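Local coordinates for LC-Est1C (PDB 3WYD), which hydrolyses carboxylic ester bonds, as the C-terminal esterase domain, of alpha/beta-hydrolase fold, of a larger metagenome-derived enzyme, at residues A[38-43]-A[69-74]; A[155-160]-A[183-188]; A[126-131]-A[147-152]; A[29-34]-A[103-108]; A[163-168]-A[195-200]. All blocks are in the same frame, centred on the assembly; numbering follows the deposited sequence.

Interaction 1. Residues A[38-43]-A[69-74]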
# COMPACT_ATOMS: atom_id res chain seq x y z
N PRO A 38 2.76 28.38 -4.47
CA PRO A 38 2.53 27.21 -3.60
C PRO A 38 2.76 25.91 -4.35
O PRO A 38 2.72 25.87 -5.58
CB PRO A 38 1.06 27.33 -3.24
CG PRO A 38 0.45 27.90 -4.55
CD PRO A 38 1.51 28.91 -5.02
N LEU A 39 3.11 24.87 -3.60
CA LEU A 39 3.46 23.61 -4.15
C LEU A 39 2.57 22.57 -3.50
O LEU A 39 2.48 22.51 -2.26
CB LEU A 39 4.90 23.30 -3.82
CG LEU A 39 5.48 21.92 -4.12
CD1 LEU A 39 5.30 21.55 -5.63
CD2 LEU A 39 6.94 21.82 -3.69
N VAL A 40 1.98 21.68 -4.29
CA VAL A 40 1.30 20.48 -3.73
C VAL A 40 2.01 19.23 -4.15
O VAL A 40 2.31 19.01 -5.33
CB VAL A 40 -0.17 20.40 -4.20
CG1 VAL A 40 -0.84 19.16 -3.62
CG2 VAL A 40 -0.92 21.58 -3.82
N ILE A 41 2.31 18.37 -3.18
CA ILE A 41 2.83 17.05 -3.46
C ILE A 41 1.61 16.12 -3.40
O ILE A 41 0.90 16.12 -2.39
CB ILE A 41 3.86 16.63 -2.38
CG1 ILE A 41 5.02 17.65 -2.30
CG2 ILE A 41 4.31 15.19 -2.62
CD1 ILE A 41 5.73 17.92 -3.64
N ALA A 42 1.35 15.38 -4.49
CA ALA A 42 0.21 14.49 -4.57
C ALA A 42 0.73 13.06 -4.72
O ALA A 42 1.50 12.78 -5.64
CB ALA A 42 -0.64 14.88 -5.80
N LEU A 43 0.37 12.18 -3.78
CA LEU A 43 0.87 10.80 -3.70
C LEU A 43 -0.18 9.81 -4.17
O LEU A 43 -1.29 9.78 -3.65
CB LEU A 43 1.23 10.46 -2.25
CG LEU A 43 2.27 11.38 -1.60
CD1 LEU A 43 2.56 10.97 -0.15
CD2 LEU A 43 3.60 11.53 -2.41
N ARG A 69 -6.10 27.72 -9.61
CA ARG A 69 -5.79 28.36 -8.33
C ARG A 69 -4.29 28.70 -8.22
O ARG A 69 -3.88 29.42 -7.29
CB ARG A 69 -6.23 27.46 -7.18
CG ARG A 69 -7.66 27.01 -7.25
CD ARG A 69 -7.94 26.11 -6.10
NE ARG A 69 -9.24 25.43 -6.20
CZ ARG A 69 -10.12 25.36 -5.20
NH1 ARG A 69 -9.93 26.05 -4.07
NH2 ARG A 69 -11.20 24.61 -5.35
N GLY A 70 -3.49 28.24 -9.17
CA GLY A 70 -2.08 28.62 -9.26
C GLY A 70 -1.13 27.83 -8.37
O GLY A 70 -0.25 28.40 -7.77
N TYR A 71 -1.27 26.52 -8.38
CA TYR A 71 -0.33 25.65 -7.67
C TYR A 71 0.57 24.93 -8.63
O TYR A 71 0.07 24.38 -9.62
CB TYR A 71 -1.11 24.54 -6.93
CG TYR A 71 -1.87 25.00 -5.71
CD1 TYR A 71 -3.09 25.69 -5.81
CD2 TYR A 71 -1.30 24.85 -4.44
CE1 TYR A 71 -3.74 26.15 -4.66
CE2 TYR A 71 -1.94 25.30 -3.31
CZ TYR A 71 -3.15 25.93 -3.40
OH TYR A 71 -3.82 26.34 -2.28
N ILE A 72 1.86 24.83 -8.32
CA ILE A 72 2.74 23.84 -8.93
C ILE A 72 2.43 22.51 -8.24
O ILE A 72 2.15 22.52 -7.03
CB ILE A 72 4.22 24.20 -8.73
CG1 ILE A 72 4.51 25.46 -9.57
CG2 ILE A 72 5.12 23.09 -9.15
CD1 ILE A 72 5.89 26.05 -9.33
N VAL A 73 2.27 21.42 -9.01
CA VAL A 73 2.00 20.08 -8.42
C VAL A 73 3.16 19.16 -8.78
O VAL A 73 3.57 19.10 -9.94
CB VAL A 73 0.70 19.47 -8.98
CG1 VAL A 73 0.41 18.10 -8.29
CG2 VAL A 73 -0.49 20.43 -8.80
N ALA A 74 3.69 18.44 -7.80
CA ALA A 74 4.63 17.35 -8.08
C ALA A 74 4.05 16.03 -7.66
O ALA A 74 3.54 15.88 -6.54
CB ALA A 74 6.00 17.59 -7.37
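Pro-38 lies against the ring of Tyr-71 at the start of two adjacent parallel strands in the central sheet of the alpha/beta-hydrolase fold. CG of the proline sits over one face of the ring, 3.8 Å from the centroid of the Tyr-71 ring. This is a CH-pi contact, and the two side chains cross at about a right angle. The carbonyl of Pro-38 accepts the first interstrand bond, from Ile-72 N. The phenol OH of Tyr-71 bonds outside the pair, to Asp-213 of helix 205-213. Leu-39 pairs with Ile-72. Its CG is anti to the backbone N (chi1 171°), and CD1 comes back to 3.8 Å from Ile-72 CG2. Val-40 has its side chain on the other face, with Val-73. Helices 57-69 and 205-213 cover this face. The N-H and C=O of Val-40 both bond across, to Ile-72 O and from Ala-74 N. Its CG2 branch lies beside the backbone N and meets Tyr-71 CD2 obliquely, at 3.3 Å. Ile-41 is the register partner of Ala-74, and its CD1 stands 3.8 Å from Ala-74 CB. Helix 88-103 covers the face that these two share with Leu-39. Ala-42 closes the pairing: its N donates to Ala-74 O at 3.0 Å, with an N-H...O angle of 164°.

Interaction 2. Residues A[155-160]-A[183-188]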
# COMPACT_ATOMS: atom_id res chain seq x y z
N ILE A 155 -0.19 21.25 12.28
CA ILE A 155 -0.47 21.23 10.83
C ILE A 155 -1.96 20.99 10.59
O ILE A 155 -2.47 19.93 10.94
CB ILE A 155 0.33 20.12 10.13
CG1 ILE A 155 1.84 20.28 10.48
CG2 ILE A 155 0.11 20.19 8.60
CD1 ILE A 155 2.68 19.17 9.88
N PRO A 156 -2.66 21.97 10.00
CA PRO A 156 -4.11 21.76 9.76
C PRO A 156 -4.33 20.64 8.73
O PRO A 156 -3.65 20.60 7.68
CB PRO A 156 -4.59 23.10 9.20
CG PRO A 156 -3.56 24.09 9.67
CD PRO A 156 -2.22 23.32 9.70
N GLN A 157 -5.29 19.77 9.02
CA GLN A 157 -5.47 18.57 8.24
C GLN A 157 -6.92 18.48 7.78
O GLN A 157 -7.85 18.67 8.58
CB GLN A 157 -5.13 17.37 9.10
CG GLN A 157 -3.60 17.30 9.35
CD GLN A 157 -3.23 16.38 10.50
OE1 GLN A 157 -3.59 15.22 10.51
NE2 GLN A 157 -2.61 16.95 11.54
N LEU A 158 -7.12 18.16 6.50
CA LEU A 158 -8.39 17.73 5.96
C LEU A 158 -8.34 16.24 5.69
O LEU A 158 -7.45 15.79 4.95
CB LEU A 158 -8.62 18.46 4.63
CG LEU A 158 -9.89 17.98 3.90
CD1 LEU A 158 -11.12 18.55 4.62
CD2 LEU A 158 -9.92 18.45 2.47
N VAL A 159 -9.20 15.48 6.34
CA VAL A 159 -9.19 14.03 6.23
C VAL A 159 -10.45 13.60 5.51
O VAL A 159 -11.51 14.06 5.85
CB VAL A 159 -9.16 13.38 7.62
CG1 VAL A 159 -9.15 11.84 7.50
CG2 VAL A 159 -7.90 13.85 8.40
N VAL A 160 -10.31 12.73 4.50
CA VAL A 160 -11.48 12.24 3.72
C VAL A 160 -11.51 10.74 3.76
O VAL A 160 -10.46 10.09 3.60
CB VAL A 160 -11.39 12.70 2.28
CG1 VAL A 160 -12.54 12.12 1.45
CG2 VAL A 160 -11.38 14.21 2.18
N HIS A 183 -4.98 16.57 20.77
CA HIS A 183 -3.82 17.45 20.83
C HIS A 183 -4.11 18.83 20.25
O HIS A 183 -3.19 19.60 20.03
CB HIS A 183 -2.67 16.80 20.03
CG HIS A 183 -2.16 15.58 20.69
ND1 HIS A 183 -1.46 15.64 21.88
CD2 HIS A 183 -2.44 14.27 20.47
CE1 HIS A 183 -1.28 14.41 22.33
NE2 HIS A 183 -1.83 13.56 21.47
N GLY A 184 -5.39 19.16 20.05
CA GLY A 184 -5.78 20.51 19.64
C GLY A 184 -5.48 20.81 18.19
O GLY A 184 -5.45 21.99 17.80
N THR A 185 -5.49 19.77 17.36
CA THR A 185 -5.20 19.98 15.92
C THR A 185 -6.37 20.72 15.29
O THR A 185 -7.54 20.40 15.55
CB THR A 185 -5.08 18.61 15.23
OG1 THR A 185 -4.13 17.81 15.96
CG2 THR A 185 -4.60 18.70 13.82
N GLU A 186 -6.07 21.58 14.31
CA GLU A 186 -7.13 22.10 13.45
C GLU A 186 -7.42 21.06 12.38
O GLU A 186 -6.58 20.79 11.53
CB GLU A 186 -6.71 23.43 12.82
CG GLU A 186 -7.84 24.00 11.95
CD GLU A 186 -7.47 25.20 11.12
OE1 GLU A 186 -6.36 25.77 11.26
OE2 GLU A 186 -8.39 25.55 10.34
N ILE A 187 -8.59 20.46 12.44
CA ILE A 187 -8.85 19.28 11.61
C ILE A 187 -10.29 19.34 11.14
O ILE A 187 -11.22 19.73 11.90
CB ILE A 187 -8.48 17.95 12.33
CG1 ILE A 187 -8.60 16.73 11.40
CG2 ILE A 187 -9.32 17.78 13.62
CD1 ILE A 187 -7.72 15.57 11.86
N LYS A 188 -10.48 18.99 9.88
CA LYS A 188 -11.80 18.83 9.31
C LYS A 188 -11.89 17.44 8.72
O LYS A 188 -11.01 17.05 7.94
CB LYS A 188 -12.05 19.88 8.22
CG LYS A 188 -13.40 19.67 7.48
CD LYS A 188 -13.69 20.80 6.49
CE LYS A 188 -15.08 20.59 5.89
NZ LYS A 188 -15.49 21.74 5.06
O HOH W 1 -2.42 15.98 14.44
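Leu-158 and Lys-188 lie side by side and point the same way. In both, CG is anti to the backbone N, with chi1 175° for each. CD1 of Leu-158 therefore rests against the first methylenes of the lysine, 3.8 Å from Lys-188 CG. The lysine chain stays extended beyond this point. On the other face of the sheet, Val-159 and Ile-187 meet at a slant, with Val-159 CG2 3.9 Å from Ile-187 CD1. These residues belong to a parallel strand pair, 157-162 and 187-192, at one margin of the sheet. Helix 171-181 connects the two strands in a beta-alpha-beta crossover and packs on Val-159 and Ile-187. Three backbone bonds join the pair, from Gln-157 N, Lys-188 N and Val-159 N. Three bonds also hold the amide of Gln-157. Its NE2 donates to Ile-155 O at 3.0 Å, in the amide plane, and also to a water that bonds to Thr-185 OG1. Its OE1 accepts from Trp-124. Thr-185 OG1 also bonds to Ala-180 O, while the methyl CG2 turns to the amide, 3.5 Å from Gln-157 NE2. Glu-186 is exposed, and its OE1 lies 3.6 Å from Pro-156 CG.

Interaction 3. Residues A[126-131]-A[147-152]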
# COMPACT_ATOMS: atom_id res chain seq x y z
N ILE A 126 4.92 10.64 6.08
CA ILE A 126 5.98 11.57 5.69
C ILE A 126 5.95 12.83 6.52
O ILE A 126 6.97 13.33 6.95
CB ILE A 126 5.96 11.83 4.19
CG1 ILE A 126 6.25 10.52 3.45
CG2 ILE A 126 6.87 13.03 3.79
CD1 ILE A 126 5.98 10.71 1.91
N ALA A 127 4.76 13.40 6.72
CA ALA A 127 4.64 14.59 7.51
C ALA A 127 5.11 14.34 8.96
O ALA A 127 5.73 15.19 9.58
CB ALA A 127 3.19 15.10 7.48
N MET A 128 4.78 13.17 9.51
CA MET A 128 5.23 12.91 10.90
C MET A 128 6.74 12.88 11.02
O MET A 128 7.31 13.27 12.04
CB MET A 128 4.66 11.62 11.43
CG MET A 128 3.13 11.70 11.65
SD MET A 128 2.43 10.12 12.10
CE MET A 128 0.74 10.63 12.34
N ASN A 129 7.38 12.40 9.97
CA ASN A 129 8.86 12.40 9.95
C ASN A 129 9.54 13.72 9.61
O ASN A 129 10.75 13.93 9.86
CB ASN A 129 9.34 11.31 9.03
CG ASN A 129 9.20 9.93 9.66
OD1 ASN A 129 9.23 9.79 10.90
ND2 ASN A 129 9.03 8.92 8.84
N HIS A 130 8.75 14.60 9.03
CA HIS A 130 9.22 15.91 8.59
C HIS A 130 8.17 16.91 8.95
O HIS A 130 7.60 17.58 8.08
CB HIS A 130 9.44 15.91 7.06
CG HIS A 130 10.50 14.97 6.64
ND1 HIS A 130 10.24 13.67 6.30
CD2 HIS A 130 11.85 15.10 6.67
CE1 HIS A 130 11.38 13.04 6.07
NE2 HIS A 130 12.37 13.89 6.27
N PRO A 131 8.00 17.14 10.25
CA PRO A 131 6.88 17.90 10.76
C PRO A 131 6.95 19.39 10.47
O PRO A 131 5.97 20.12 10.68
CB PRO A 131 6.93 17.60 12.26
CG PRO A 131 8.35 17.29 12.53
CD PRO A 131 8.76 16.50 11.34
N LEU A 147 -0.63 7.44 17.43
CA LEU A 147 0.31 8.02 18.40
C LEU A 147 1.27 9.08 17.86
O LEU A 147 1.90 9.80 18.63
CB LEU A 147 1.06 6.90 19.15
CG LEU A 147 0.14 5.97 19.97
CD1 LEU A 147 0.87 4.71 20.53
CD2 LEU A 147 -0.61 6.73 21.11
N GLY A 148 1.35 9.23 16.54
CA GLY A 148 2.17 10.26 15.93
C GLY A 148 1.44 11.57 15.65
O GLY A 148 2.02 12.51 15.12
N MET A 149 0.15 11.62 15.94
CA MET A 149 -0.62 12.82 15.62
C MET A 149 -0.16 14.03 16.47
O MET A 149 -0.25 15.19 16.02
CB MET A 149 -2.12 12.54 15.76
CG MET A 149 -2.62 11.47 14.70
SD MET A 149 -2.52 12.00 13.02
CE MET A 149 -3.80 13.24 13.02
N ALA A 150 0.38 13.81 17.68
CA ALA A 150 0.84 14.95 18.45
C ALA A 150 1.98 15.75 17.76
O ALA A 150 2.04 16.99 17.84
CB ALA A 150 1.32 14.45 19.85
N ASN A 151 2.78 15.00 16.99
CA ASN A 151 3.94 15.50 16.23
C ASN A 151 3.54 16.54 15.19
O ASN A 151 4.34 17.40 14.84
CB ASN A 151 4.63 14.34 15.42
CG ASN A 151 5.46 13.42 16.30
OD1 ASN A 151 5.41 13.50 17.52
ND2 ASN A 151 6.22 12.52 15.66
N ILE A 152 2.30 16.42 14.71
CA ILE A 152 1.81 17.23 13.58
C ILE A 152 0.55 18.01 13.97
O ILE A 152 -0.21 18.46 13.11
CB ILE A 152 1.55 16.36 12.29
CG1 ILE A 152 0.57 15.22 12.59
CG2 ILE A 152 2.86 15.80 11.79
CD1 ILE A 152 0.12 14.46 11.30
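The end of helix 118-129 faces a short 3-10 turn, with Met-128 CA 6.1 Å from Asn-151 CA, and no hydrogen bond joins the two segments. Met-128 makes the largest share of the contact. Its CG lies anti to the carbonyl carbon (chi1 -69°), and the chain is extended from there. The thioether thus reaches across to the turn. Its methyl CE meets the peptide at Gly-148, 3.5 Å from Gly-148 C. The sulfur SD lies 3.8 Å from Gly-148 CA, a close approach made where the turn carries no side chain. CE also touches a second thioether, at 3.6 Å from Met-149 SD. Ile-152 comes in from the end of the turn. Its two branches divide the work. CG2 packs on the helix backbone, 3.7 Å from Ala-127 O and close to Met-128 CA. CD1 meets the methionine side chain at a slant, 4.0 Å from Met-128 CE. Pro-131, just past the helix, sets its CB 3.7 Å from Asn-151 O. That end is more open, and Asn-151 is exposed. The contact joins two chain pieces on either side of strand 136-140 in sequence. Met-128 and Met-149 both also touch Met-176 of helix 171-181. Met-149 and Ile-152 rest on Gln-157 of strand 157-162, and Ile-126 packs on helix 88-103.

Interaction 4. Residues A[29-34]-A[103-108]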
# COMPACT_ATOMS: atom_id res chain seq x y z
N THR A 29 -0.04 28.01 -16.00
CA THR A 29 0.28 28.95 -17.07
C THR A 29 0.70 30.30 -16.52
O THR A 29 1.36 31.06 -17.23
CB THR A 29 -0.92 29.15 -18.03
OG1 THR A 29 -2.02 29.71 -17.31
CG2 THR A 29 -1.34 27.84 -18.67
N THR A 30 0.25 30.63 -15.32
CA THR A 30 0.49 31.93 -14.67
C THR A 30 1.88 32.06 -14.01
O THR A 30 2.28 33.17 -13.58
CB THR A 30 -0.57 32.20 -13.59
OG1 THR A 30 -0.69 31.05 -12.76
CG2 THR A 30 -1.92 32.51 -14.20
N TYR A 31 2.59 30.94 -13.85
CA TYR A 31 3.94 30.96 -13.28
C TYR A 31 4.95 31.51 -14.29
O TYR A 31 5.04 31.03 -15.42
CB TYR A 31 4.36 29.56 -12.79
CG TYR A 31 5.77 29.51 -12.22
CD1 TYR A 31 6.01 29.78 -10.87
CD2 TYR A 31 6.85 29.19 -13.02
CE1 TYR A 31 7.29 29.77 -10.36
CE2 TYR A 31 8.15 29.13 -12.51
CZ TYR A 31 8.36 29.42 -11.16
OH TYR A 31 9.65 29.39 -10.69
N ASP A 32 5.70 32.53 -13.89
CA ASP A 32 6.75 33.04 -14.78
C ASP A 32 8.12 33.15 -14.14
O ASP A 32 9.02 33.78 -14.69
CB ASP A 32 6.34 34.38 -15.41
CG ASP A 32 6.12 35.48 -14.39
OD1 ASP A 32 6.52 35.30 -13.22
OD2 ASP A 32 5.56 36.54 -14.76
N GLY A 33 8.29 32.55 -12.97
CA GLY A 33 9.57 32.61 -12.27
C GLY A 33 9.84 33.90 -11.52
O GLY A 33 10.89 34.02 -10.88
N THR A 34 8.88 34.83 -11.52
CA THR A 34 9.04 36.13 -10.84
C THR A 34 8.47 36.16 -9.42
O THR A 34 8.79 37.07 -8.64
CB THR A 34 8.43 37.35 -11.64
OG1 THR A 34 7.00 37.33 -11.60
CG2 THR A 34 8.93 37.41 -13.10
N ASP A 103 14.52 24.32 -8.42
CA ASP A 103 14.21 24.64 -9.82
C ASP A 103 13.17 25.72 -10.01
O ASP A 103 13.16 26.41 -11.04
CB ASP A 103 13.75 23.38 -10.55
CG ASP A 103 14.85 22.38 -10.72
OD1 ASP A 103 16.05 22.72 -10.49
OD2 ASP A 103 14.53 21.23 -11.09
N TYR A 104 12.26 25.86 -9.04
CA TYR A 104 11.14 26.78 -9.13
C TYR A 104 11.15 27.67 -7.90
O TYR A 104 11.66 27.23 -6.86
CB TYR A 104 9.80 25.98 -9.15
CG TYR A 104 9.65 25.17 -10.42
CD1 TYR A 104 9.08 25.78 -11.54
CD2 TYR A 104 10.29 23.95 -10.57
CE1 TYR A 104 9.07 25.13 -12.75
CE2 TYR A 104 10.30 23.28 -11.81
CZ TYR A 104 9.66 23.89 -12.87
OH TYR A 104 9.66 23.26 -14.11
N LYS A 105 10.49 28.83 -7.99
CA LYS A 105 10.31 29.70 -6.83
C LYS A 105 9.14 29.22 -6.02
O LYS A 105 7.99 29.44 -6.39
CB LYS A 105 10.08 31.16 -7.23
CG LYS A 105 11.32 31.82 -7.81
CD LYS A 105 11.13 33.32 -7.93
CE LYS A 105 11.21 34.00 -6.56
NZ LYS A 105 12.63 34.26 -6.18
N ILE A 106 9.44 28.53 -4.93
CA ILE A 106 8.38 27.95 -4.11
C ILE A 106 8.28 28.70 -2.78
O ILE A 106 9.29 28.94 -2.11
CB ILE A 106 8.65 26.45 -3.79
CG1 ILE A 106 8.81 25.63 -5.07
CG2 ILE A 106 7.58 25.88 -2.85
CD1 ILE A 106 7.65 25.77 -6.03
N ASP A 107 7.06 29.07 -2.41
CA ASP A 107 6.80 29.73 -1.11
C ASP A 107 6.97 28.70 0.02
O ASP A 107 6.25 27.73 0.09
CB ASP A 107 5.35 30.24 -1.12
CG ASP A 107 4.97 30.99 0.12
OD1 ASP A 107 5.64 30.82 1.17
OD2 ASP A 107 3.95 31.71 0.07
N PRO A 108 7.96 28.91 0.90
CA PRO A 108 8.27 27.91 1.93
C PRO A 108 7.12 27.71 2.93
O PRO A 108 7.05 26.67 3.59
CB PRO A 108 9.52 28.51 2.64
CG PRO A 108 9.55 29.94 2.24
CD PRO A 108 8.84 30.09 0.92
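The rings of Tyr-31 and Tyr-104 meet obliquely, with planes at 53° and centroids 5.6 Å apart. CE2 of Tyr-31 comes to the edge of the Tyr-104 ring, near its plane, 3.6 Å from Tyr-104 CD1. The backbone N of Gly-33 lies over one face of the Tyr-31 ring, offset toward the rim. Lys-105 N sits at the edge of the same ring, near its plane. It donates to Tyr-31 OH at 2.9 Å, and the N-H...O angle of 169° makes the bond nearly straight. CG of Tyr-31 lies opposite the backbone N (chi1 179°), which carries the phenol out to the other segment. The Lys-105 side chain bends at chi3 and chi4 as it passes the loop, and its CD comes very close to Gly-33 O. Within the loop, Asp-32 OD1 accepts from both Thr-34 N and Thr-34 OG1. The ring of Tyr-31 also meets Phe-37 edge-to-face, and both tyrosines touch Ile-72 of the sheet. This is a surface contact. It fastens the loop between strands 23-26 and 37-43 to the chain leaving helix 88-103. The bond from Asp-32 OD1 to Thr-34 N is that of an Asx turn.

Interaction 5. Residues A[163-168]-A[195-200]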
# COMPACT_ATOMS: atom_id res chain seq x y z
N ASP A 163 -17.37 5.72 4.31
CA ASP A 163 -17.76 4.76 5.36
C ASP A 163 -18.13 3.37 4.92
O ASP A 163 -18.42 2.51 5.75
CB ASP A 163 -18.85 5.33 6.29
CG ASP A 163 -20.22 5.30 5.66
OD1 ASP A 163 -20.38 4.87 4.52
OD2 ASP A 163 -21.16 5.77 6.35
N ASN A 164 -17.93 3.12 3.63
CA ASN A 164 -18.12 1.77 3.10
C ASN A 164 -16.91 1.33 2.29
O ASN A 164 -17.02 0.58 1.33
CB ASN A 164 -19.40 1.67 2.29
CG ASN A 164 -19.85 0.23 2.14
OD1 ASN A 164 -19.65 -0.58 3.03
ND2 ASN A 164 -20.50 -0.07 1.05
N ASP A 165 -15.74 1.77 2.75
CA ASP A 165 -14.49 1.44 2.08
C ASP A 165 -14.08 0.03 2.51
O ASP A 165 -13.90 -0.23 3.70
CB ASP A 165 -13.46 2.47 2.55
CG ASP A 165 -12.13 2.34 1.86
OD1 ASP A 165 -11.79 1.22 1.42
OD2 ASP A 165 -11.42 3.38 1.76
N LYS A 166 -13.95 -0.87 1.52
CA LYS A 166 -13.63 -2.26 1.81
C LYS A 166 -12.14 -2.54 1.75
O LYS A 166 -11.69 -3.65 2.09
CB LYS A 166 -14.36 -3.18 0.83
CG LYS A 166 -15.86 -2.94 0.79
CD LYS A 166 -16.47 -3.23 2.10
CE LYS A 166 -18.00 -3.34 1.99
NZ LYS A 166 -18.56 -3.48 3.34
N THR A 167 -11.38 -1.56 1.25
CA THR A 167 -9.92 -1.76 1.13
C THR A 167 -9.20 -1.25 2.39
O THR A 167 -8.42 -1.98 3.05
CB THR A 167 -9.39 -1.03 -0.09
OG1 THR A 167 -9.90 -1.63 -1.31
CG2 THR A 167 -7.87 -1.08 -0.17
N VAL A 168 -9.54 -0.01 2.78
CA VAL A 168 -9.02 0.57 4.03
C VAL A 168 -10.25 0.90 4.91
O VAL A 168 -11.01 1.79 4.55
CB VAL A 168 -8.19 1.86 3.78
CG1 VAL A 168 -7.73 2.48 5.18
CG2 VAL A 168 -6.95 1.56 2.89
N GLY A 195 -19.47 6.06 0.87
CA GLY A 195 -18.21 6.18 0.10
C GLY A 195 -17.36 4.91 0.09
O GLY A 195 -17.27 4.19 1.08
N ASP A 196 -16.82 4.60 -1.09
CA ASP A 196 -15.95 3.45 -1.19
C ASP A 196 -14.54 3.93 -1.36
O ASP A 196 -14.24 5.11 -1.07
CB ASP A 196 -16.34 2.50 -2.31
CG ASP A 196 -16.36 3.15 -3.67
OD1 ASP A 196 -15.62 4.11 -3.95
OD2 ASP A 196 -17.14 2.67 -4.52
N HIS A 197 -13.64 3.00 -1.60
CA HIS A 197 -12.21 3.32 -1.54
C HIS A 197 -11.81 4.37 -2.56
O HIS A 197 -10.96 5.22 -2.29
CB HIS A 197 -11.33 2.06 -1.71
CG HIS A 197 -9.90 2.27 -1.33
ND1 HIS A 197 -9.54 2.81 -0.12
CD2 HIS A 197 -8.75 2.08 -2.03
CE1 HIS A 197 -8.22 2.88 -0.05
NE2 HIS A 197 -7.72 2.45 -1.19
N VAL A 198 -12.36 4.27 -3.77
CA VAL A 198 -11.88 5.10 -4.86
C VAL A 198 -12.75 6.34 -5.12
O VAL A 198 -12.19 7.40 -5.34
CB VAL A 198 -11.74 4.27 -6.15
CG1 VAL A 198 -11.31 5.18 -7.32
CG2 VAL A 198 -10.71 3.16 -5.92
N SER A 199 -14.07 6.23 -4.90
CA SER A 199 -15.03 7.31 -5.24
C SER A 199 -14.72 8.63 -4.53
O SER A 199 -14.75 9.69 -5.15
CB SER A 199 -16.49 6.91 -4.99
OG SER A 199 -16.86 6.77 -3.62
N VAL A 200 -14.14 8.52 -3.34
CA VAL A 200 -14.01 9.68 -2.49
C VAL A 200 -12.92 10.63 -2.93
O VAL A 200 -12.89 11.76 -2.43
CB VAL A 200 -13.80 9.31 -1.01
CG1 VAL A 200 -15.01 8.55 -0.42
CG2 VAL A 200 -12.53 8.51 -0.85
O HOH W 2 -12.68 5.80 1.34
O HOH W 3 -14.39 -0.10 -1.46
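His-197 and Asp-165 form the tight side of this contact. ND1 of the histidine donates to Asp-165 OD2 at 2.7 Å, nearly straight at 171°. The carboxylate oxygen lies in the ring plane of His-197 and is met on its syn side. The carboxylate and ring planes are still 57° apart. A water that also donates to Asp-196 O is a second donor to OD2. The other oxygen, Asp-165 OD1, accepts from Thr-167 N and Val-168 N, the first an Asx turn. These two N-H groups hold the carboxylate in place. Thr-167 CB stands over the centre of one ring face, 3.7 Å from the centroid of the His-197 ring, as a CH-pi contact. Thr-167 OG1 is hydrogen-bonded to Thr-167 OG1 of the second subunit. Val-168 CG2 approaches obliquely, 3.5 Å from His-197 CE1. NE2 of the histidine bonds to Ser-117, on what looks like the nucleophile elbow. The arrangement is consistent with the Ser-His-Asp catalytic triad of alpha/beta-hydrolase esterases. Away from the ring, direct bonds are fewer, and Asn-164 and Asp-196 are partly exposed. Asn-164 N donates to Gly-195 O at 2.8 Å, in a bond bent to 140°. A water accepts from both Lys-166 N and His-197 N. The Asp-196 carboxylate turns away from segment 163-168, and OD1 caps the following helix by accepting from Ser-199 N.

Overall arrangement
Interactions 1 and 2 join strands of the same sheet, on opposite sides of the chain's centre, with centres 19 Å apart. Interaction 4 lies next to interaction 1, whose segments are nested in its loop. Ile-72 CD1 packs on Ile-106 CD1 at 3.8 Å. Interaction 3 lies beside interaction 2, centres 12 Å apart, and His-183 packs on Ala-150. It also touches interaction 1, with Leu-43 CD1 4.0 Å from Ile-126 CD1. Interaction 5 holds the probable catalytic histidine and aspartate. Its segments alternate along the chain with those of interaction 2, and Val-160 CG1 lies 3.9 Å from Val-200 O. Interaction 4 is remote from this site, with centres about 36 Å apart.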